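Local coordinates for extracellular solute-binding protein family 5 (Brucella melitensis, PDB 4ONY) that probably serves as the periplasmic substrate-binding component of an ABC transporter, capturing peptides or related solutes for uptake, at residues S359-V364 with L493-E498; V136-D141 with I197-F202. One frame throughout, in Å; residues are numbered along the deposited sequence.

Interaction 1: S359-V364 with L493-E498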
ATOM      1  N   SER A 359      -2.465 -11.133  -6.220  1.00 16.24           N
ATOM      2  CA  SER A 359      -3.100 -10.296  -7.220  1.00 15.62           C
ATOM      3  C   SER A 359      -2.907 -10.879  -8.611  1.00 15.50           C
ATOM      4  O   SER A 359      -2.088 -11.754  -8.825  1.00 14.28           O
ATOM      5  CB  SER A 359      -2.534  -8.865  -7.176  1.00 15.47           C
ATOM      6  OG  SER A 359      -1.218  -8.791  -7.728  1.00 14.04           O
ATOM      7  N   GLN A 360      -3.591 -10.288  -9.571  1.00 15.91           N
ATOM      8  CA  GLN A 360      -3.376 -10.619 -10.969  1.00 16.78           C
ATOM      9  C   GLN A 360      -1.954 -10.302 -11.466  1.00 15.71           C
ATOM     10  O   GLN A 360      -1.562 -10.834 -12.493  1.00 15.63           O
ATOM     11  CB  GLN A 360      -4.376  -9.879 -11.872  1.00 18.14           C
ATOM     12  CG  GLN A 360      -5.771 -10.476 -11.853  1.00 20.71           C
ATOM     13  CD  GLN A 360      -5.844 -11.876 -12.485  1.00 23.51           C
ATOM     14  OE1 GLN A 360      -5.354 -12.104 -13.605  1.00 27.94           O
ATOM     15  NE2 GLN A 360      -6.425 -12.810 -11.772  1.00 22.48           N
ATOM     16  N   LEU A 361      -1.222  -9.416 -10.779  1.00 14.41           N
ATOM     17  CA  LEU A 361       0.144  -9.072 -11.166  1.00 13.68           C
ATOM     18  C   LEU A 361       1.186 -10.114 -10.770  1.00 12.57           C
ATOM     19  O   LEU A 361       2.325 -10.022 -11.172  1.00 12.01           O
ATOM     20  CB  LEU A 361       0.516  -7.701 -10.608  1.00 13.64           C
ATOM     21  CG  LEU A 361      -0.386  -6.522 -11.070  1.00 14.11           C
ATOM     22  CD1 LEU A 361       0.067  -5.190 -10.468  1.00 14.18           C
ATOM     23  CD2 LEU A 361      -0.410  -6.374 -12.572  1.00 14.29           C
ATOM     24  N   SER A 362       0.825 -11.087  -9.945  1.00 12.50           N
ATOM     25  CA  SER A 362       1.730 -12.167  -9.591  1.00 12.04           C
ATOM     26  C   SER A 362       1.997 -13.069 -10.778  1.00 11.99           C
ATOM     27  O   SER A 362       1.047 -13.495 -11.467  1.00 12.41           O
ATOM     28  CB  SER A 362       1.108 -13.042  -8.483  1.00 12.47           C
ATOM     29  OG  SER A 362       1.908 -14.186  -8.236  1.00 11.92           O
ATOM     30  N   SER A 363       3.268 -13.430 -10.981  1.00 11.62           N
ATOM     31  CA  SER A 363       3.651 -14.366 -12.032  1.00 11.39           C
ATOM     32  C   SER A 363       3.543 -15.830 -11.639  1.00 11.89           C
ATOM     33  O   SER A 363       3.670 -16.743 -12.509  1.00 12.04           O
ATOM     34  CB  SER A 363       5.094 -14.122 -12.447  1.00 11.31           C
ATOM     35  OG  SER A 363       5.988 -14.430 -11.373  1.00 11.21           O
ATOM     36  N   VAL A 364       3.357 -16.086 -10.346  1.00 11.98           N
ATOM     37  CA  VAL A 364       3.472 -17.458  -9.813  1.00 12.01           C
ATOM     38  C   VAL A 364       2.329 -18.361 -10.308  1.00 12.13           C
ATOM     39  O   VAL A 364       1.177 -17.981 -10.288  1.00 11.07           O
ATOM     40  CB  VAL A 364       3.536 -17.403  -8.276  1.00 12.22           C
ATOM     41  CG1 VAL A 364       3.532 -18.799  -7.662  1.00 12.52           C
ATOM     42  CG2 VAL A 364       4.787 -16.645  -7.870  1.00 12.07           C
ATOM     43  N   LEU A 493      -1.533  -2.379  -6.960  1.00 16.03           N
ATOM     44  CA  LEU A 493      -1.928  -2.773  -8.299  1.00 17.15           C
ATOM     45  C   LEU A 493      -1.428  -1.775  -9.351  1.00 17.76           C
ATOM     46  O   LEU A 493      -1.659  -2.001 -10.517  1.00 18.91           O
ATOM     47  CB  LEU A 493      -3.462  -2.888  -8.398  1.00 17.14           C
ATOM     48  CG  LEU A 493      -4.077  -4.161  -7.818  1.00 17.32           C
ATOM     49  CD1 LEU A 493      -5.595  -4.225  -7.974  1.00 17.97           C
ATOM     50  CD2 LEU A 493      -3.477  -5.418  -8.424  1.00 17.27           C
ATOM     51  N   SER A 494      -0.735  -0.717  -8.948  1.00 18.31           N
ATOM     52  CA  SER A 494      -0.247   0.312  -9.884  1.00 18.44           C
ATOM     53  C   SER A 494       1.213   0.610  -9.676  1.00 18.25           C
ATOM     54  O   SER A 494       1.588   1.757  -9.408  1.00 17.14           O
ATOM     55  CB  SER A 494      -1.021   1.591  -9.613  1.00 21.06           C
ATOM     56  OG  SER A 494      -2.408   1.301  -9.733  1.00 24.14           O
ATOM     57  N   PRO A 495       2.070  -0.438  -9.719  1.00 16.65           N
ATOM     58  CA  PRO A 495       3.465  -0.125  -9.588  1.00 15.88           C
ATOM     59  C   PRO A 495       3.864   0.886 -10.671  1.00 15.53           C
ATOM     60  O   PRO A 495       3.402   0.814 -11.827  1.00 14.86           O
ATOM     61  CB  PRO A 495       4.136  -1.472  -9.743  1.00 15.78           C
ATOM     62  CG  PRO A 495       3.196  -2.286 -10.548  1.00 15.99           C
ATOM     63  CD  PRO A 495       1.845  -1.834 -10.064  1.00 16.33           C
ATOM     64  N   GLY A 496       4.689   1.841 -10.267  1.00 15.60           N
ATOM     65  CA  GLY A 496       5.121   2.937 -11.133  1.00 15.72           C
ATOM     66  C   GLY A 496       6.544   3.389 -10.819  1.00 16.21           C
ATOM     67  O   GLY A 496       7.452   2.560 -10.640  1.00 14.47           O
ATOM     68  N   ASN A 497       6.744   4.716 -10.781  1.00 16.29           N
ATOM     69  CA  ASN A 497       8.067   5.317 -10.654  1.00 17.61           C
ATOM     70  C   ASN A 497       8.834   4.901  -9.403  1.00 17.04           C
ATOM     71  O   ASN A 497      10.062   4.811  -9.452  1.00 16.65           O
ATOM     72  CB  ASN A 497       7.944   6.845 -10.683  1.00 19.25           C
ATOM     73  CG  ASN A 497       7.396   7.340 -12.021  1.00 20.82           C
ATOM     74  OD1 ASN A 497       7.674   6.758 -13.069  1.00 21.90           O
ATOM     75  ND2 ASN A 497       6.537   8.360 -11.982  1.00 23.14           N
ATOM     76  N   GLU A 498       8.117   4.609  -8.306  1.00 16.42           N
ATOM     77  CA  GLU A 498       8.760   4.137  -7.074  1.00 16.45           C
ATOM     78  C   GLU A 498       9.587   2.834  -7.288  1.00 15.71           C
ATOM     79  O   GLU A 498      10.509   2.535  -6.530  1.00 15.26           O
ATOM     80  CB  GLU A 498       7.740   4.030  -5.928  1.00 17.10           C
ATOM     81  CG  GLU A 498       6.850   2.775  -5.950  1.00 17.00           C
ATOM     82  CD  GLU A 498       5.892   2.721  -7.133  1.00 17.53           C
ATOM     83  OE1 GLU A 498       5.534   3.803  -7.679  1.00 18.42           O
ATOM     84  OE2 GLU A 498       5.477   1.604  -7.520  1.00 17.30           O
TER
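Ser359 meets Leu493 through its CB, which lies 3.8 Å from Leu493 CD2 and forms one side of the apolar patch joining two loops. Its hydroxyl is used within its own loop: OG accepts from Leu361 N at 3.1 Å (N-H...O angle 139°), an ST turn, and is also hydrogen-bonded to Trp356 O. Ser359 opens a type I beta turn as well, closed by Ser362 N to Ser359 O at 3.2 Å. These bonds hold the turn that presents Leu361. Its CG stands anti to the carbonyl carbon (chi1 -59°) and its CD1 anti to CA (chi2 -180°), extending that methyl toward Leu493 and Pro495. CD1 does most of the touching: it is 4.1 Å from Leu493 CD2. Pro495 CD lies 3.8 Å from the same Leu361 CD1. Leu493 O is 3.6 Å from it, but accepts its hydrogen bond from Arg537 NH2. Farther on, Ser362 OG accepts from Val364 N in a second ST turn. The result is a small, buried, apolar loop-to-loop contact of 155 Å². The loops follow strands 350-351 and 484-489 of one mixed six-stranded sheet and lie beside helix 537-553, where Leu361 touches Arg537 and Pro495 touches Phe540.

Interaction 2: V136-D141 with I197-F202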
ATOM      1  N   VAL A 136      -9.367  26.430  -7.255  1.00 19.66           N
ATOM      2  CA  VAL A 136      -8.376  25.505  -7.825  1.00 19.34           C
ATOM      3  C   VAL A 136      -7.065  26.239  -8.076  1.00 20.27           C
ATOM      4  O   VAL A 136      -5.995  25.761  -7.704  1.00 19.73           O
ATOM      5  CB  VAL A 136      -8.852  24.871  -9.141  1.00 19.71           C
ATOM      6  CG1 VAL A 136      -7.781  23.927  -9.718  1.00 19.16           C
ATOM      7  CG2 VAL A 136     -10.178  24.143  -8.955  1.00 19.65           C
ATOM      8  N   LEU A 137      -7.139  27.413  -8.696  1.00 21.28           N
ATOM      9  CA  LEU A 137      -5.919  28.151  -9.002  1.00 22.53           C
ATOM     10  C   LEU A 137      -5.196  28.508  -7.720  1.00 22.21           C
ATOM     11  O   LEU A 137      -3.962  28.391  -7.635  1.00 22.56           O
ATOM     12  CB  LEU A 137      -6.199  29.442  -9.818  1.00 23.37           C
ATOM     13  CG  LEU A 137      -6.851  29.311 -11.196  1.00 24.41           C
ATOM     14  CD1 LEU A 137      -6.985  30.669 -11.873  1.00 26.06           C
ATOM     15  CD2 LEU A 137      -6.062  28.375 -12.085  1.00 24.32           C
ATOM     16  N   PHE A 138      -5.966  28.992  -6.742  1.00 21.84           N
ATOM     17  CA  PHE A 138      -5.422  29.340  -5.450  1.00 21.18           C
ATOM     18  C   PHE A 138      -4.710  28.140  -4.832  1.00 20.06           C
ATOM     19  O   PHE A 138      -3.609  28.273  -4.267  1.00 20.34           O
ATOM     20  CB  PHE A 138      -6.555  29.815  -4.546  1.00 21.61           C
ATOM     21  CG  PHE A 138      -6.226  29.801  -3.090  1.00 20.89           C
ATOM     22  CD1 PHE A 138      -5.504  30.823  -2.523  1.00 21.76           C
ATOM     23  CD2 PHE A 138      -6.708  28.802  -2.284  1.00 20.73           C
ATOM     24  CE1 PHE A 138      -5.229  30.817  -1.157  1.00 21.84           C
ATOM     25  CE2 PHE A 138      -6.421  28.778  -0.920  1.00 20.31           C
ATOM     26  CZ  PHE A 138      -5.672  29.766  -0.371  1.00 20.63           C
ATOM     27  N   THR A 139      -5.342  26.982  -4.936  1.00 18.99           N
ATOM     28  CA  THR A 139      -4.821  25.737  -4.347  1.00 18.10           C
ATOM     29  C   THR A 139      -3.421  25.420  -4.838  1.00 17.56           C
ATOM     30  O   THR A 139      -2.537  25.126  -4.031  1.00 16.59           O
ATOM     31  CB  THR A 139      -5.753  24.521  -4.626  1.00 17.84           C
ATOM     32  OG1 THR A 139      -7.039  24.721  -4.015  1.00 18.21           O
ATOM     33  CG2 THR A 139      -5.155  23.254  -4.066  1.00 17.59           C
ATOM     34  N   TYR A 140      -3.207  25.477  -6.156  1.00 17.85           N
ATOM     35  CA  TYR A 140      -1.868  25.150  -6.727  1.00 18.63           C
ATOM     36  C   TYR A 140      -0.840  26.232  -6.367  1.00 19.89           C
ATOM     37  O   TYR A 140       0.353  25.929  -6.128  1.00 20.48           O
ATOM     38  CB  TYR A 140      -1.931  24.848  -8.237  1.00 18.44           C
ATOM     39  CG  TYR A 140      -2.541  23.486  -8.428  1.00 17.88           C
ATOM     40  CD1 TYR A 140      -3.902  23.303  -8.339  1.00 17.86           C
ATOM     41  CD2 TYR A 140      -1.739  22.358  -8.591  1.00 17.92           C
ATOM     42  CE1 TYR A 140      -4.468  22.034  -8.416  1.00 17.79           C
ATOM     43  CE2 TYR A 140      -2.284  21.089  -8.675  1.00 17.79           C
ATOM     44  CZ  TYR A 140      -3.655  20.915  -8.593  1.00 17.75           C
ATOM     45  OH  TYR A 140      -4.212  19.628  -8.651  1.00 17.66           O
ATOM     46  N   ASP A 141      -1.296  27.476  -6.330  1.00 20.58           N
ATOM     47  CA  ASP A 141      -0.447  28.594  -5.869  1.00 22.48           C
ATOM     48  C   ASP A 141       0.048  28.346  -4.398  1.00 21.59           C
ATOM     49  O   ASP A 141       1.265  28.173  -4.149  1.00 20.77           O
ATOM     50  CB  ASP A 141      -1.242  29.908  -5.998  1.00 24.32           C
ATOM     51  CG  ASP A 141      -0.466  31.126  -5.508  1.00 26.87           C
ATOM     52  OD1 ASP A 141       0.753  31.059  -5.357  1.00 29.06           O
ATOM     53  OD2 ASP A 141      -1.103  32.142  -5.237  1.00 29.71           O
ATOM     54  N   ILE A 197      -9.163  30.661   3.917  1.00 25.00           N
ATOM     55  CA  ILE A 197      -7.813  30.410   4.386  1.00 24.08           C
ATOM     56  C   ILE A 197      -7.079  31.753   4.538  1.00 24.27           C
ATOM     57  O   ILE A 197      -7.049  32.560   3.625  1.00 23.25           O
ATOM     58  CB  ILE A 197      -7.074  29.463   3.432  1.00 22.91           C
ATOM     59  CG1 ILE A 197      -7.530  28.041   3.689  1.00 22.66           C
ATOM     60  CG2 ILE A 197      -5.569  29.531   3.637  1.00 23.13           C
ATOM     61  CD1 ILE A 197      -7.193  27.067   2.591  1.00 22.02           C
ATOM     62  N   ASN A 198      -6.477  31.952   5.688  1.00 24.82           N
ATOM     63  CA  ASN A 198      -5.548  33.085   5.904  1.00 26.18           C
ATOM     64  C   ASN A 198      -4.204  32.612   5.431  1.00 25.18           C
ATOM     65  O   ASN A 198      -3.583  31.772   6.054  1.00 24.02           O
ATOM     66  CB  ASN A 198      -5.459  33.483   7.385  1.00 26.96           C
ATOM     67  CG  ASN A 198      -4.469  34.623   7.649  1.00 29.06           C
ATOM     68  OD1 ASN A 198      -3.447  34.789   6.985  1.00 29.31           O
ATOM     69  ND2 ASN A 198      -4.788  35.427   8.640  1.00 31.03           N
ATOM     70  N   ARG A 199      -3.755  33.187   4.342  1.00 25.61           N
ATOM     71  CA  ARG A 199      -2.533  32.776   3.725  1.00 27.20           C
ATOM     72  C   ARG A 199      -1.302  32.941   4.607  1.00 26.80           C
ATOM     73  O   ARG A 199      -0.353  32.151   4.518  1.00 24.46           O
ATOM     74  CB  ARG A 199      -2.353  33.555   2.436  1.00 30.32           C
ATOM     75  CG  ARG A 199      -1.353  32.906   1.518  1.00 34.01           C
ATOM     76  CD  ARG A 199      -1.295  33.630   0.197  1.00 37.96           C
ATOM     77  NE  ARG A 199      -0.210  33.041  -0.583  1.00 41.25           N
ATOM     78  CZ  ARG A 199      -0.330  32.577  -1.826  1.00 40.20           C
ATOM     79  NH1 ARG A 199      -1.468  32.711  -2.494  1.00 39.22           N
ATOM     80  NH2 ARG A 199       0.727  32.026  -2.415  1.00 38.58           N
ATOM     81  N   ASP A 200      -1.297  33.995   5.411  1.00 27.00           N
ATOM     82  CA  ASP A 200      -0.151  34.270   6.265  1.00 27.63           C
ATOM     83  C   ASP A 200      -0.036  33.194   7.316  1.00 25.90           C
ATOM     84  O   ASP A 200       1.073  32.785   7.619  1.00 25.05           O
ATOM     85  CB  ASP A 200      -0.263  35.610   6.954  1.00 30.61           C
ATOM     86  CG  ASP A 200      -0.198  36.757   5.981  1.00 33.50           C
ATOM     87  OD1 ASP A 200       0.378  36.569   4.896  1.00 34.73           O
ATOM     88  OD2 ASP A 200      -0.742  37.842   6.298  1.00 39.84           O
ATOM     89  N   THR A 201      -1.155  32.679   7.830  1.00 24.38           N
ATOM     90  CA  THR A 201      -1.035  31.618   8.842  1.00 24.00           C
ATOM     91  C   THR A 201      -1.095  30.191   8.310  1.00 22.47           C
ATOM     92  O   THR A 201      -0.852  29.264   9.062  1.00 22.54           O
ATOM     93  CB  THR A 201      -2.034  31.792  10.006  1.00 24.77           C
ATOM     94  OG1 THR A 201      -3.343  31.672   9.513  1.00 24.49           O
ATOM     95  CG2 THR A 201      -1.841  33.184  10.705  1.00 26.38           C
ATOM     96  N   PHE A 202      -1.412  29.995   7.038  1.00 21.32           N
ATOM     97  CA  PHE A 202      -1.437  28.658   6.468  1.00 20.40           C
ATOM     98  C   PHE A 202      -0.033  28.092   6.574  1.00 20.27           C
ATOM     99  O   PHE A 202       0.957  28.727   6.159  1.00 20.02           O
ATOM    100  CB  PHE A 202      -1.886  28.705   5.023  1.00 20.17           C
ATOM    101  CG  PHE A 202      -2.042  27.338   4.385  1.00 19.56           C
ATOM    102  CD1 PHE A 202      -3.239  26.691   4.428  1.00 19.25           C
ATOM    103  CD2 PHE A 202      -0.980  26.715   3.741  1.00 19.15           C
ATOM    104  CE1 PHE A 202      -3.410  25.451   3.846  1.00 18.54           C
ATOM    105  CE2 PHE A 202      -1.153  25.470   3.140  1.00 19.19           C
ATOM    106  CZ  PHE A 202      -2.374  24.841   3.192  1.00 18.09           C
TER
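Ile197 packs its branched side chain against the end of the Phe138 ring, while two residues on Arg199 reaches Asp141: a loop-on-helix contact in this family 5 solute-binding protein, fastened to one side of helix 133-146 by an apolar touch and an end-on, two-nitrogen salt bridge. Ile197 CD1 sits at the ring edge, near the ring plane, 4.0 Å from Phe138 CE2, and its CG2 is equally far from Phe138 CZ. Phe138 can meet it because its CG is anti to the backbone N (chi1 162°), which carries the ring from the helix toward the loop. Asn198 points its CB away from the helix, and its OD1 organises the loop, accepting from Thr201 N at 3.2 Å, an Asx motif, with the donor well above the carbonyl plane. The backbone turns here too, as Phe202 N donates to Asn198 O. Arg199, extended from CG to NE, projects its guanidinium end-on to Asp141. The two charged planes are inclined by 50°: the nitrogens approach from above the carboxylate plane, although both oxygens lie near the guanidinium plane. Arg199 NH1 to Asp141 OD2 is 2.8 Å; Arg199 NH2 to Asp141 OD1 is 3.1 Å and nearly straight, at 172°. The same NH1 lies obliquely to the Phe138 ring, 4.4 Å from Phe138 CE1. Glu145 adds a second carboxylate at Arg199 NH2, so acidic groups one helical turn apart share this arginine. At the end of the segment, Lys146 NZ hydrogen-bonds both Arg199 O and Phe202 O.

From the N terminus, interaction 2 comes first: helix 133-146 supplies its first segment, and 55 residues later residues 197-202 return to close a loop that encloses helix 181-187 and strands 158-165 and 168-173 of the antiparallel six-stranded sheet. The chain then runs through strands and helices that include strands 216-222, 226-231, 251-257 and finally 350-351 before interaction 1 opens at 359-364; that contact closes at 493-498, with 128 residues between its segments. The two closures are therefore in series, neither nested nor crossed. Interaction 2 ties a helix to a later loop, whereas interaction 1 joins two loops that follow strands of one mixed sheet. Their centres are 37 Å apart and their nearest atoms about 16 Å, so they do not touch.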